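Local coordinates for protein cytochrome P450 (Zobellia galactanivorans, PDB 6G5O) that is a member of the cytochrome P450 family, a single mainly helical chain that binds heme, protoporphyrin IX containing iron, at residues E88-K92 and D189-V194. Numbering follows the deposited sequence.
Sequences EPWFK and DDMYSV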
loop_
_atom_site.group_PDB
_atom_site.type_symbol
_atom_site.label_atom_id
_atom_site.label_comp_id
_atom_site.label_asym_id
_atom_site.label_seq_id
_atom_site.Cartn_x
_atom_site.Cartn_y
_atom_site.Cartn_z
ATOM N N GLU A 88 -11.164 -4.878 -12.250
ATOM C CA GLU A 88 -9.954 -4.269 -12.751
ATOM C C GLU A 88 -10.180 -2.994 -13.578
ATOM O O GLU A 88 -9.368 -2.072 -13.472
ATOM C CB GLU A 88 -9.059 -5.248 -13.499
ATOM C CG GLU A 88 -7.606 -4.745 -13.530
ATOM C CD GLU A 88 -6.561 -5.797 -13.801
ATOM O OE1 GLU A 88 -6.870 -7.023 -13.824
ATOM O OE2 GLU A 88 -5.408 -5.357 -14.014
ATOM N N PRO A 89 -11.234 -2.942 -14.412
ATOM C CA PRO A 89 -11.424 -1.684 -15.139
ATOM C C PRO A 89 -11.759 -0.519 -14.227
ATOM O O PRO A 89 -11.323 0.599 -14.501
ATOM C CB PRO A 89 -12.561 -1.981 -16.115
ATOM C CG PRO A 89 -12.577 -3.500 -16.263
ATOM C CD PRO A 89 -12.074 -4.036 -14.938
ATOM N N TRP A 90 -12.461 -0.777 -13.124
ATOM C CA TRP A 90 -12.757 0.275 -12.162
ATOM C C TRP A 90 -11.453 0.882 -11.621
ATOM O O TRP A 90 -11.296 2.094 -11.593
ATOM C CB TRP A 90 -13.653 -0.211 -11.029
ATOM C CG TRP A 90 -14.082 0.889 -10.158
ATOM C CD1 TRP A 90 -13.571 1.220 -8.921
ATOM C CD2 TRP A 90 -15.087 1.857 -10.452
ATOM N NE1 TRP A 90 -14.228 2.339 -8.419
ATOM C CE2 TRP A 90 -15.150 2.753 -9.345
ATOM C CE3 TRP A 90 -15.956 2.052 -11.527
ATOM C CZ2 TRP A 90 -16.035 3.808 -9.298
ATOM C CZ3 TRP A 90 -16.833 3.112 -11.485
ATOM C CH2 TRP A 90 -16.862 3.985 -10.378
ATOM N N PHE A 91 -10.517 0.018 -11.242
ATOM C CA PHE A 91 -9.238 0.436 -10.656
ATOM C C PHE A 91 -8.244 1.065 -11.663
ATOM O O PHE A 91 -7.332 1.733 -11.257
ATOM C CB PHE A 91 -8.556 -0.730 -9.947
ATOM C CG PHE A 91 -9.096 -1.022 -8.571
ATOM C CD1 PHE A 91 -8.618 -0.342 -7.491
ATOM C CD2 PHE A 91 -10.058 -2.009 -8.371
ATOM C CE1 PHE A 91 -9.102 -0.602 -6.220
ATOM C CE2 PHE A 91 -10.548 -2.272 -7.118
ATOM C CZ PHE A 91 -10.064 -1.586 -6.026
ATOM N N LYS A 92 -8.479 0.876 -12.956
ATOM C CA LYS A 92 -7.665 1.484 -14.003
ATOM C C LYS A 92 -8.125 2.923 -14.322
ATOM O O LYS A 92 -7.413 3.633 -15.029
ATOM C CB LYS A 92 -7.674 0.633 -15.294
ATOM C CG LYS A 92 -6.323 0.162 -15.809
ATOM C CD LYS A 92 -5.779 -1.101 -15.158
ATOM N N ASP A 189 -23.730 6.096 -9.241
ATOM C CA ASP A 189 -22.513 5.995 -10.059
ATOM C C ASP A 189 -21.277 5.640 -9.251
ATOM O O ASP A 189 -20.197 5.517 -9.822
ATOM C CB ASP A 189 -22.240 7.354 -10.734
ATOM C CG ASP A 189 -23.054 7.550 -11.992
ATOM O OD1 ASP A 189 -24.111 6.888 -12.167
ATOM O OD2 ASP A 189 -22.605 8.359 -12.840
ATOM N N ASP A 190 -21.431 5.513 -7.935
ATOM C CA ASP A 190 -20.332 5.259 -7.024
ATOM C C ASP A 190 -19.935 3.780 -7.062
ATOM O O ASP A 190 -20.660 2.968 -7.632
ATOM C CB ASP A 190 -20.691 5.740 -5.598
ATOM C CG ASP A 190 -21.814 4.915 -4.928
ATOM O OD1 ASP A 190 -22.379 3.971 -5.541
ATOM O OD2 ASP A 190 -22.091 5.202 -3.740
ATOM N N MET A 191 -18.778 3.446 -6.497
ATOM C CA MET A 191 -18.236 2.106 -6.627
ATOM C C MET A 191 -19.196 1.003 -6.091
ATOM O O MET A 191 -19.288 -0.091 -6.663
ATOM C CB MET A 191 -16.884 2.020 -5.912
ATOM C CG MET A 191 -16.027 0.803 -6.230
ATOM S SD MET A 191 -14.484 0.848 -5.276
ATOM C CE MET A 191 -13.753 -0.736 -5.717
ATOM N N TYR A 192 -19.868 1.299 -4.984
ATOM C CA TYR A 192 -20.863 0.400 -4.379
ATOM C C TYR A 192 -21.930 -0.006 -5.393
ATOM O O TYR A 192 -22.226 -1.195 -5.585
ATOM C CB TYR A 192 -21.551 1.089 -3.230
ATOM C CG TYR A 192 -20.613 1.576 -2.137
ATOM C CD1 TYR A 192 -20.152 0.711 -1.157
ATOM C CD2 TYR A 192 -20.236 2.921 -2.073
ATOM C CE1 TYR A 192 -19.321 1.144 -0.172
ATOM C CE2 TYR A 192 -19.389 3.390 -1.080
ATOM C CZ TYR A 192 -18.933 2.505 -0.144
ATOM O OH TYR A 192 -18.128 2.955 0.863
ATOM N N SER A 193 -22.466 0.997 -6.070
ATOM C CA SER A 193 -23.535 0.799 -7.049
ATOM C C SER A 193 -23.082 0.019 -8.243
ATOM O O SER A 193 -23.773 -0.892 -8.681
ATOM C CB SER A 193 -24.085 2.149 -7.508
ATOM O OG SER A 193 -24.747 2.750 -6.419
ATOM N N VAL A 194 -21.913 0.375 -8.765
ATOM C CA VAL A 194 -21.310 -0.363 -9.845
ATOM C C VAL A 194 -21.053 -1.837 -9.490
ATOM O O VAL A 194 -21.228 -2.689 -10.323
ATOM C CB VAL A 194 -19.969 0.258 -10.287
ATOM C CG1 VAL A 194 -19.297 -0.614 -11.342
ATOM C CG2 VAL A 194 -20.204 1.658 -10.861
#
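With CG anti to the backbone N (chi1 -173°), Trp90 sends its indole from the C-terminal part of helix 79-92 to the first turn of helix 191-196, where Met191, extended through all three torsions, runs out to meet it. This is a Met-aromatic contact within the helical part of the cytochrome P450 fold: Met191 SD lies 4.3 Å from the centroid of the five-membered ring of Trp90, 56° off the ring normal and hence oblique. Closest is the pyrrole nitrogen, Trp90 NE1, 3.2 Å from Met191 CG; its N-H makes a weak hydrogen bond to Leu138 O. At the benzo end, Trp90 CH2 approaches Asp189 O at 3.7 Å, a carbonyl that accepts from Asn140 ND2, and Trp90 CZ3 packs against Val194 CG2 at 3.7 Å.

Asp190 is the N-cap of helix 191-196: its OD1 accepts from Ser193 N (3.0 Å, N-H...O angle 153°) and from Ser193 OG, the two donors arriving from opposite faces of the carboxylate plane. Farther in, Phe91, whose side chain lies about 4 Å from the heme, crosses Met191 at roughly a right angle, its CZ 3.8 Å from the methyl carbon Met191 CE.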